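Local coordinates for protein techylectin-5A (Tachypleus tridentatus, PDB 1JC9) that agglutinates bacteria and human erythrocytes as an innate-immunity lectin of the horseshoe crab, specifically recognising acetyl group-containing substances on their surfaces, at residues 219-227 with 237-248; 45-53 with 62-70. All coordinates share one frame; numbering follows the deposited sequence.

Contact 1: 219-227 with 237-248; sequences CHESNLNGL and ADGIEWRAWKGY. With NAG (2-acetamido-2-deoxy-beta-D-glucopyranose), chain B.
His220 reaches across to Ala237 and Tyr248 in the acetyl-group pocket of a fibrinogen C-terminal domain, where the loop 219-227 runs antiparallel to the start of 237-248, burying 716 Å². Among the polar contacts, His220 NE2 donates to Ala237 O at 3.0 Å; the acceptor sits at the ring edge and is met on a lone pair, fixing the imidazole's rotation. The Tyr248 hydroxyl bridges sugar and loop: OH donates to His220 O at 2.6 Å, in the carbonyl plane, and accepts from NAG O1 at 2.7 Å. Two successive amides grip the acetyl oxygen: Cys219 N lies 2.7 Å and His220 N 2.9 Å from NAG O7. The peptide bond before Cys219 is cis, which probably helps to turn both N-H groups toward the one oxygen. Arg186 and Tyr236 also bond the sugar.

Apolar contacts frame the acetyl methyl. NAG C8 lies over one face of the His220 ring and over a face of the Tyr248 ring, 3.7 Å from Ala237 CB, while Asn223 CB backs the opposite imidazole face. With CG between its backbone N and carbonyl carbon (chi1 77°), the His220 imidazole swings toward 237-248, bringing NE2 to Ala237 O.

A salt bridge lies beside the sugar: Arg243, extended from CG to NE, brings NH1 to 2.9 Å from Glu221 OE2, the guanidinium and carboxylate planes 87° apart.

Backbone bonds Arg243 N to Glu221 O and Asn223 N to Glu241 O flank an isolated antiparallel bridge between Ser222 and Trp242. Asn223 ND2 bonds both Gly239 O and Tyr210 O of the ligand pocket, and its OD1 is taken by Tyr216. Leu224 crosses Ile240 at about a right angle, and Leu224 CD1 meets the edge of the Trp242 ring, 4.0 Å from Trp242 CE3.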
loop_
_atom_site.group_PDB
_atom_site.type_symbol
_atom_site.label_atom_id
_atom_site.label_comp_id
_atom_site.label_asym_id
_atom_site.label_seq_id
_atom_site.Cartn_x
_atom_site.Cartn_y
_atom_site.Cartn_z
ATOM N N CYS A 219 15.197 2.874 -9.427
ATOM C CA CYS A 219 14.365 1.847 -8.823
ATOM C C CYS A 219 13.039 2.384 -8.280
ATOM O O CYS A 219 11.997 1.735 -8.427
ATOM C CB CYS A 219 15.128 1.182 -7.684
ATOM S SG CYS A 219 16.460 0.045 -8.183
ATOM N N HIS A 220 13.069 3.561 -7.649
ATOM C CA HIS A 220 11.838 4.117 -7.084
ATOM C C HIS A 220 11.869 5.599 -6.747
ATOM O O HIS A 220 12.925 6.235 -6.725
ATOM C CB HIS A 220 11.476 3.369 -5.797
ATOM C CG HIS A 220 12.304 3.772 -4.616
ATOM N ND1 HIS A 220 12.184 5.006 -4.010
ATOM C CD2 HIS A 220 13.287 3.121 -3.951
ATOM C CE1 HIS A 220 13.056 5.096 -3.022
ATOM N NE2 HIS A 220 13.739 3.966 -2.965
ATOM N N GLU A 221 10.678 6.128 -6.474
ATOM C CA GLU A 221 10.494 7.507 -6.048
ATOM C C GLU A 221 9.696 7.404 -4.746
ATOM O O GLU A 221 9.646 8.345 -3.957
ATOM C CB GLU A 221 9.737 8.327 -7.094
ATOM C CG GLU A 221 10.506 8.495 -8.399
ATOM C CD GLU A 221 10.114 9.749 -9.157
ATOM O OE1 GLU A 221 8.913 9.937 -9.443
ATOM O OE2 GLU A 221 11.016 10.553 -9.469
ATOM N N SER A 222 9.066 6.246 -4.538
ATOM C CA SER A 222 8.315 5.962 -3.307
ATOM C C SER A 222 8.712 4.547 -2.887
ATOM O O SER A 222 8.873 3.670 -3.734
ATOM C CB SER A 222 6.797 6.073 -3.528
ATOM O OG SER A 222 6.341 5.242 -4.575
ATOM N N ASN A 223 8.875 4.324 -1.586
ATOM C CA ASN A 223 9.318 3.021 -1.086
ATOM C C ASN A 223 8.679 2.746 0.274
ATOM O O ASN A 223 9.369 2.448 1.246
ATOM C CB ASN A 223 10.855 3.057 -0.972
ATOM C CG ASN A 223 11.473 1.693 -0.726
ATOM O OD1 ASN A 223 11.158 0.720 -1.409
ATOM N ND2 ASN A 223 12.383 1.625 0.236
ATOM N N LEU A 224 7.354 2.826 0.327
ATOM C CA LEU A 224 6.606 2.642 1.569
ATOM C C LEU A 224 6.779 1.328 2.321
ATOM O O LEU A 224 6.488 1.259 3.518
ATOM C CB LEU A 224 5.125 2.926 1.310
ATOM C CG LEU A 224 4.717 4.403 1.443
ATOM C CD1 LEU A 224 5.813 5.334 0.944
ATOM C CD2 LEU A 224 3.424 4.635 0.691
ATOM N N ASN A 225 7.247 0.286 1.638
ATOM C CA ASN A 225 7.474 -0.987 2.313
ATOM C C ASN A 225 8.952 -1.142 2.672
ATOM O O ASN A 225 9.424 -2.255 2.908
ATOM C CB ASN A 225 7.035 -2.165 1.440
ATOM C CG ASN A 225 5.526 -2.286 1.341
ATOM O OD1 ASN A 225 4.794 -1.818 2.217
ATOM N ND2 ASN A 225 5.050 -2.932 0.281
ATOM N N GLY A 226 9.674 -0.022 2.722
ATOM C CA GLY A 226 11.089 -0.066 3.051
ATOM C C GLY A 226 11.360 -0.176 4.543
ATOM O O GLY A 226 10.444 -0.390 5.336
ATOM N N LEU A 227 12.626 -0.025 4.926
ATOM C CA LEU A 227 13.024 -0.110 6.328
ATOM C C LEU A 227 12.411 1.015 7.145
ATOM O O LEU A 227 12.257 2.132 6.658
ATOM C CB LEU A 227 14.555 -0.047 6.462
ATOM C CG LEU A 227 15.387 -1.092 5.712
ATOM C CD1 LEU A 227 16.857 -0.898 6.041
ATOM C CD2 LEU A 227 14.948 -2.495 6.098
ATOM N N ALA A 237 18.005 6.243 0.305
ATOM C CA ALA A 237 16.660 5.824 -0.077
ATOM C C ALA A 237 16.165 4.434 0.322
ATOM O O ALA A 237 15.299 3.877 -0.353
ATOM C CB ALA A 237 16.517 5.992 -1.586
ATOM N N ASP A 238 16.672 3.872 1.413
ATOM C CA ASP A 238 16.224 2.538 1.799
ATOM C C ASP A 238 15.190 2.502 2.919
ATOM O O ASP A 238 14.886 1.441 3.453
ATOM C CB ASP A 238 17.429 1.652 2.138
ATOM C CG ASP A 238 18.334 2.260 3.187
ATOM O OD1 ASP A 238 18.213 3.471 3.467
ATOM O OD2 ASP A 238 19.179 1.515 3.726
ATOM N N GLY A 239 14.649 3.669 3.261
ATOM C CA GLY A 239 13.622 3.749 4.290
ATOM C C GLY A 239 12.269 3.993 3.629
ATOM O O GLY A 239 12.149 3.815 2.415
ATOM N N ILE A 240 11.264 4.391 4.414
ATOM C CA ILE A 240 9.910 4.673 3.908
ATOM C C ILE A 240 9.942 6.039 3.218
ATOM O O ILE A 240 9.594 7.052 3.822
ATOM C CB ILE A 240 8.871 4.752 5.068
ATOM C CG1 ILE A 240 9.001 3.539 5.995
ATOM C CG2 ILE A 240 7.454 4.847 4.506
ATOM C CD1 ILE A 240 8.898 2.230 5.300
ATOM N N GLU A 241 10.338 6.062 1.950
ATOM C CA GLU A 241 10.469 7.316 1.213
ATOM C C GLU A 241 9.321 7.730 0.298
ATOM O O GLU A 241 8.617 6.899 -0.281
ATOM C CB GLU A 241 11.732 7.275 0.343
ATOM C CG GLU A 241 12.962 6.588 0.950
ATOM C CD GLU A 241 13.616 7.399 2.052
ATOM O OE1 GLU A 241 13.662 8.647 1.932
ATOM O OE2 GLU A 241 14.100 6.784 3.031
ATOM N N TRP A 242 9.155 9.041 0.172
ATOM C CA TRP A 242 8.182 9.629 -0.738
ATOM C C TRP A 242 8.964 10.837 -1.233
ATOM O O TRP A 242 8.893 11.934 -0.680
ATOM C CB TRP A 242 6.895 10.045 -0.027
ATOM C CG TRP A 242 5.822 10.444 -1.007
ATOM C CD1 TRP A 242 5.610 11.688 -1.533
ATOM C CD2 TRP A 242 4.858 9.579 -1.627
ATOM N NE1 TRP A 242 4.575 11.652 -2.439
ATOM C CE2 TRP A 242 4.096 10.370 -2.516
ATOM C CE3 TRP A 242 4.565 8.211 -1.517
ATOM C CZ2 TRP A 242 3.056 9.837 -3.296
ATOM C CZ3 TRP A 242 3.534 7.682 -2.291
ATOM C CH2 TRP A 242 2.791 8.496 -3.170
ATOM N N ARG A 243 9.750 10.591 -2.271
ATOM C CA ARG A 243 10.632 11.585 -2.862
ATOM C C ARG A 243 10.124 13.011 -3.032
ATOM O O ARG A 243 10.792 13.958 -2.614
ATOM C CB ARG A 243 11.136 11.080 -4.213
ATOM C CG ARG A 243 12.162 12.001 -4.852
ATOM C CD ARG A 243 12.505 11.548 -6.249
ATOM N NE ARG A 243 13.473 12.436 -6.878
ATOM C CZ ARG A 243 14.041 12.205 -8.058
ATOM N NH1 ARG A 243 13.737 11.106 -8.743
ATOM N NH2 ARG A 243 14.915 13.072 -8.552
ATOM N N ALA A 244 8.958 13.168 -3.649
ATOM C CA ALA A 244 8.420 14.498 -3.904
ATOM C C ALA A 244 8.194 15.351 -2.663
ATOM O O ALA A 244 8.120 16.573 -2.760
ATOM C CB ALA A 244 7.127 14.390 -4.709
ATOM N N TRP A 245 8.088 14.728 -1.497
ATOM C CA TRP A 245 7.868 15.499 -0.284
ATOM C C TRP A 245 9.108 15.632 0.598
ATOM O O TRP A 245 9.527 16.745 0.913
ATOM C CB TRP A 245 6.711 14.896 0.529
ATOM C CG TRP A 245 6.373 15.673 1.779
ATOM C CD1 TRP A 245 6.575 17.011 1.995
ATOM C CD2 TRP A 245 5.755 15.166 2.971
ATOM N NE1 TRP A 245 6.123 17.364 3.244
ATOM C CE2 TRP A 245 5.615 16.254 3.865
ATOM C CE3 TRP A 245 5.301 13.901 3.369
ATOM C CZ2 TRP A 245 5.042 16.115 5.138
ATOM C CZ3 TRP A 245 4.729 13.761 4.635
ATOM C CH2 TRP A 245 4.606 14.864 5.503
ATOM N N LYS A 246 9.708 14.508 0.982
ATOM C CA LYS A 246 10.873 14.549 1.867
ATOM C C LYS A 246 12.215 14.095 1.286
ATOM O O LYS A 246 13.195 13.982 2.022
ATOM C CB LYS A 246 10.580 13.731 3.126
ATOM C CG LYS A 246 9.409 14.240 3.952
ATOM C CD LYS A 246 9.745 15.566 4.613
ATOM C CE LYS A 246 8.689 15.965 5.633
ATOM N NZ LYS A 246 9.053 17.228 6.337
ATOM N N GLY A 247 12.272 13.833 -0.016
ATOM C CA GLY A 247 13.524 13.400 -0.620
ATOM C C GLY A 247 13.849 11.922 -0.434
ATOM O O GLY A 247 12.953 11.095 -0.237
ATOM N N TYR A 248 15.134 11.584 -0.491
ATOM C CA TYR A 248 15.570 10.197 -0.334
ATOM C C TYR A 248 16.261 9.881 0.993
ATOM O O TYR A 248 16.792 8.782 1.164
ATOM C CB TYR A 248 16.510 9.803 -1.472
ATOM C CG TYR A 248 15.826 9.520 -2.791
ATOM C CD1 TYR A 248 14.750 8.635 -2.862
ATOM C CD2 TYR A 248 16.298 10.084 -3.978
ATOM C CE1 TYR A 248 14.166 8.311 -4.076
ATOM C CE2 TYR A 248 15.723 9.765 -5.199
ATOM C CZ TYR A 248 14.657 8.873 -5.241
ATOM O OH TYR A 248 14.103 8.521 -6.446
HETATM C C1 NAG B . 16.553 7.855 -9.164
HETATM C C2 NAG B . 17.279 6.530 -8.635
HETATM C C3 NAG B . 18.804 6.617 -9.027
HETATM C C4 NAG B . 18.846 6.643 -10.538
HETATM C C5 NAG B . 18.069 7.915 -11.034
HETATM C C6 NAG B . 18.038 8.002 -12.563
HETATM C C7 NAG B . 16.366 5.434 -6.686
HETATM C C8 NAG B . 16.176 5.281 -5.208
HETATM N N2 NAG B . 17.149 6.464 -7.171
HETATM O O1 NAG B . 15.123 7.889 -8.858
HETATM O O3 NAG B . 19.509 5.457 -8.589
HETATM O O4 NAG B . 20.245 6.712 -10.992
HETATM O O5 NAG B . 16.672 7.931 -10.606
HETATM O O6 NAG B . 17.280 9.227 -12.812
HETATM O O7 NAG B . 15.796 4.603 -7.434
#

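Contact 2: 45-53 with 62-70; sequences DPTDCADIL and GYRIWPKSW
Pro46 O receives Trp66 N at 2.7 Å, with an N-H...O angle of 171°, in the one hydrogen bond that ties 45-53 to 62-70. The donor arrives nearly along the C=O axis, so this is a straight link between the modelled N-terminus and the residue just past strand 62-65. A CA-H...O contact from Thr47 CA to Trp66 O reinforces it.

The loop leading into the helix is held from within. Asp51 OD2 accepts Thr47 N at 2.8 Å on its anti lone pair and Thr47 OG1 at 2.7 Å from above the carboxylate plane. Asp48 is the N-cap: its OD1 takes Asp51 N at 2.9 Å, with a weaker, bent bond from Ala50 N. The other oxygen, OD2, is held by Tyr139 and Arg137, which also reaches Thr47 OG1; the Arg137 charge would probably help keep Asp48 ionised.

Helix 49-53 passes strand 62-65 at 104° between their N-to-C directions, and apolar side chains fill the interface. Ile52 CG2, anti to its backbone N, sits over one face of the Tyr63 ring, 3.8 Å from its centroid, in a CH-pi contact. Ile65, whose chi1 of 58° sets CG1 between the backbone N and carbonyl carbon, points CD1 to within 3.7 Å of Thr47 O while CG2 packs on Asp48 CA and on Ile52 CG1. At the outer end Pro46 and Trp66 lie alongside, pointing the same way, with Pro46 CD 4.2 Å from Trp66 CE3.

Strand 61-65 pairs with 76-81, to which the helix is also joined by the Cys49-Cys80 disulfide. A short capped helix laid across the end strand of an antiparallel sheet and disulfide-linked to the next strand is the N-terminal element of this fibrinogen C-terminal domain.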
loop_
_atom_site.group_PDB
_atom_site.type_symbol
_atom_site.label_atom_id
_atom_site.label_comp_id
_atom_site.label_asym_id
_atom_site.label_seq_id
_atom_site.Cartn_x
_atom_site.Cartn_y
_atom_site.Cartn_z
ATOM N N ASP A 45 -22.386 -10.154 2.600
ATOM C CA ASP A 45 -23.064 -9.189 1.747
ATOM C C ASP A 45 -22.144 -8.007 1.400
ATOM O O ASP A 45 -21.970 -7.683 0.227
ATOM C CB ASP A 45 -24.349 -8.708 2.432
ATOM C CG ASP A 45 -25.107 -7.689 1.607
ATOM O OD1 ASP A 45 -24.687 -6.511 1.581
ATOM O OD2 ASP A 45 -26.121 -8.069 0.979
ATOM N N PRO A 46 -21.543 -7.350 2.410
ATOM C CA PRO A 46 -20.654 -6.218 2.103
ATOM C C PRO A 46 -19.354 -6.676 1.433
ATOM O O PRO A 46 -18.668 -7.562 1.944
ATOM C CB PRO A 46 -20.425 -5.581 3.471
ATOM C CG PRO A 46 -20.520 -6.762 4.411
ATOM C CD PRO A 46 -21.699 -7.525 3.866
ATOM N N THR A 47 -19.021 -6.065 0.293
ATOM C CA THR A 47 -17.825 -6.426 -0.469
ATOM C C THR A 47 -16.560 -5.646 -0.108
ATOM O O THR A 47 -15.456 -6.018 -0.525
ATOM C CB THR A 47 -18.072 -6.262 -1.987
ATOM O OG1 THR A 47 -18.266 -4.874 -2.301
ATOM C CG2 THR A 47 -19.307 -7.055 -2.411
ATOM N N ASP A 48 -16.724 -4.564 0.648
ATOM C CA ASP A 48 -15.597 -3.737 1.075
ATOM C C ASP A 48 -16.061 -2.758 2.148
ATOM O O ASP A 48 -17.204 -2.811 2.588
ATOM C CB ASP A 48 -14.996 -2.966 -0.112
ATOM C CG ASP A 48 -15.993 -2.021 -0.766
ATOM O OD1 ASP A 48 -16.910 -1.545 -0.064
ATOM O OD2 ASP A 48 -15.852 -1.743 -1.979
ATOM N N CYS A 49 -15.181 -1.855 2.565
ATOM C CA CYS A 49 -15.539 -0.890 3.593
ATOM C C CYS A 49 -16.563 0.168 3.168
ATOM O O CYS A 49 -17.249 0.732 4.018
ATOM C CB CYS A 49 -14.286 -0.207 4.117
ATOM S SG CYS A 49 -13.153 -1.324 4.992
ATOM N N ALA A 50 -16.660 0.458 1.872
ATOM C CA ALA A 50 -17.642 1.437 1.409
ATOM C C ALA A 50 -19.032 0.852 1.660
ATOM O O ALA A 50 -19.944 1.562 2.087
ATOM C CB ALA A 50 -17.449 1.723 -0.083
ATOM N N ASP A 51 -19.185 -0.447 1.390
ATOM C CA ASP A 51 -20.453 -1.133 1.615
ATOM C C ASP A 51 -20.771 -1.131 3.106
ATOM O O ASP A 51 -21.916 -0.911 3.508
ATOM C CB ASP A 51 -20.391 -2.589 1.134
ATOM C CG ASP A 51 -20.464 -2.716 -0.373
ATOM O OD1 ASP A 51 -20.744 -1.707 -1.048
ATOM O OD2 ASP A 51 -20.254 -3.836 -0.881
ATOM N N ILE A 52 -19.754 -1.388 3.921
ATOM C CA ILE A 52 -19.922 -1.409 5.374
ATOM C C ILE A 52 -20.463 -0.064 5.852
ATOM O O ILE A 52 -21.338 -0.009 6.719
ATOM C CB ILE A 52 -18.576 -1.687 6.094
ATOM C CG1 ILE A 52 -18.098 -3.112 5.796
ATOM C CG2 ILE A 52 -18.729 -1.475 7.593
ATOM C CD1 ILE A 52 -18.909 -4.194 6.464
ATOM N N LEU A 53 -19.942 1.019 5.279
ATOM C CA LEU A 53 -20.372 2.362 5.655
ATOM C C LEU A 53 -21.826 2.588 5.269
ATOM O O LEU A 53 -22.609 3.125 6.052
ATOM C CB LEU A 53 -19.498 3.419 4.973
ATOM C CG LEU A 53 -19.817 4.879 5.319
ATOM C CD1 LEU A 53 -19.550 5.119 6.794
ATOM C CD2 LEU A 53 -18.964 5.816 4.487
ATOM N N GLY A 62 -11.847 -3.142 12.587
ATOM C CA GLY A 62 -11.864 -4.355 11.795
ATOM C C GLY A 62 -13.262 -4.859 11.512
ATOM O O GLY A 62 -14.117 -4.891 12.401
ATOM N N TYR A 63 -13.498 -5.247 10.262
ATOM C CA TYR A 63 -14.791 -5.768 9.829
ATOM C C TYR A 63 -14.548 -6.942 8.900
ATOM O O TYR A 63 -13.515 -7.010 8.229
ATOM C CB TYR A 63 -15.574 -4.715 9.048
ATOM C CG TYR A 63 -16.080 -3.553 9.858
ATOM C CD1 TYR A 63 -17.372 -3.557 10.384
ATOM C CD2 TYR A 63 -15.277 -2.435 10.079
ATOM C CE1 TYR A 63 -17.856 -2.464 11.113
ATOM C CE2 TYR A 63 -15.746 -1.341 10.804
ATOM C CZ TYR A 63 -17.037 -1.362 11.318
ATOM O OH TYR A 63 -17.510 -0.276 12.021
ATOM N N ARG A 64 -15.508 -7.857 8.853
ATOM C CA ARG A 64 -15.412 -9.014 7.979
ATOM C C ARG A 64 -16.142 -8.636 6.696
ATOM O O ARG A 64 -17.251 -8.104 6.738
ATOM C CB ARG A 64 -16.092 -10.226 8.623
ATOM C CG ARG A 64 -15.978 -11.506 7.806
ATOM C CD ARG A 64 -16.758 -12.650 8.436
ATOM N NE ARG A 64 -16.645 -13.878 7.650
ATOM C CZ ARG A 64 -17.405 -14.954 7.832
ATOM N NH1 ARG A 64 -18.341 -14.959 8.772
ATOM N NH2 ARG A 64 -17.228 -16.028 7.072
ATOM N N ILE A 65 -15.514 -8.881 5.555
ATOM C CA ILE A 65 -16.145 -8.557 4.285
ATOM C C ILE A 65 -16.209 -9.775 3.372
ATOM O O ILE A 65 -15.474 -10.745 3.560
ATOM C CB ILE A 65 -15.395 -7.428 3.536
ATOM C CG1 ILE A 65 -13.939 -7.833 3.282
ATOM C CG2 ILE A 65 -15.466 -6.141 4.338
ATOM C CD1 ILE A 65 -13.234 -6.942 2.264
ATOM N N TRP A 66 -17.100 -9.706 2.389
ATOM C CA TRP A 66 -17.287 -10.770 1.411
ATOM C C TRP A 66 -16.921 -10.254 0.022
ATOM O O TRP A 66 -17.788 -9.795 -0.724
ATOM C CB TRP A 66 -18.754 -11.227 1.389
ATOM C CG TRP A 66 -19.109 -12.267 2.400
ATOM C CD1 TRP A 66 -19.236 -13.612 2.182
ATOM C CD2 TRP A 66 -19.396 -12.056 3.788
ATOM N NE1 TRP A 66 -19.586 -14.250 3.349
ATOM C CE2 TRP A 66 -19.689 -13.319 4.350
ATOM C CE3 TRP A 66 -19.432 -10.922 4.611
ATOM C CZ2 TRP A 66 -20.018 -13.481 5.702
ATOM C CZ3 TRP A 66 -19.759 -11.086 5.957
ATOM C CH2 TRP A 66 -20.046 -12.358 6.485
ATOM N N PRO A 67 -15.634 -10.293 -0.344
ATOM C CA PRO A 67 -15.336 -9.797 -1.689
ATOM C C PRO A 67 -16.050 -10.688 -2.708
ATOM O O PRO A 67 -16.395 -11.836 -2.402
ATOM C CB PRO A 67 -13.813 -9.898 -1.764
ATOM C CG PRO A 67 -13.492 -11.020 -0.836
ATOM C CD PRO A 67 -14.421 -10.780 0.330
ATOM N N LYS A 68 -16.286 -10.171 -3.909
ATOM C CA LYS A 68 -16.970 -10.968 -4.914
ATOM C C LYS A 68 -16.234 -12.264 -5.222
ATOM O O LYS A 68 -16.852 -13.242 -5.633
ATOM C CB LYS A 68 -17.189 -10.150 -6.186
ATOM C CG LYS A 68 -18.179 -9.020 -5.977
ATOM C CD LYS A 68 -18.572 -8.354 -7.280
ATOM C CE LYS A 68 -19.625 -7.281 -7.031
ATOM N NZ LYS A 68 -20.065 -6.618 -8.290
ATOM N N SER A 69 -14.922 -12.277 -5.007
ATOM C CA SER A 69 -14.114 -13.471 -5.253
ATOM C C SER A 69 -13.909 -14.292 -3.980
ATOM O O SER A 69 -12.920 -15.019 -3.869
ATOM C CB SER A 69 -12.734 -13.086 -5.798
ATOM O OG SER A 69 -12.841 -12.384 -7.018
ATOM N N TRP A 70 -14.828 -14.188 -3.024
ATOM C CA TRP A 70 -14.672 -14.925 -1.771
ATOM C C TRP A 70 -14.503 -16.430 -1.962
ATOM O O TRP A 70 -13.856 -17.089 -1.151
ATOM C CB TRP A 70 -15.849 -14.660 -0.817
ATOM C CG TRP A 70 -17.171 -15.219 -1.266
ATOM C CD1 TRP A 70 -18.149 -14.562 -1.951
ATOM C CD2 TRP A 70 -17.646 -16.557 -1.070
ATOM N NE1 TRP A 70 -19.208 -15.405 -2.194
ATOM C CE2 TRP A 70 -18.925 -16.637 -1.665
ATOM C CE3 TRP A 70 -17.113 -17.698 -0.451
ATOM C CZ2 TRP A 70 -19.684 -17.816 -1.661
ATOM C CZ3 TRP A 70 -17.870 -18.876 -0.449
ATOM C CH2 TRP A 70 -19.142 -18.921 -1.052
#

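In the fold
Contact 1 and contact 2 sit at the two ends of the domain, with the chain's centre between them; their own centres are 31 Å apart and their nearest atoms about 18 Å apart, so they do not touch. Contact 1 lines the sugar pocket, with the His220 side chain about 13 Å from the bound calcium ion; contact 2 lies away from both sites. The antiparallel sheet spans the gap between them. Ile240 of contact 1 is backbone hydrogen-bonded to Leu252 on strand 250-261, and near the far end of that strand Pro261 touches Asp48 and Ala50 of contact 2. All of 45-70 precedes 219-248 in sequence.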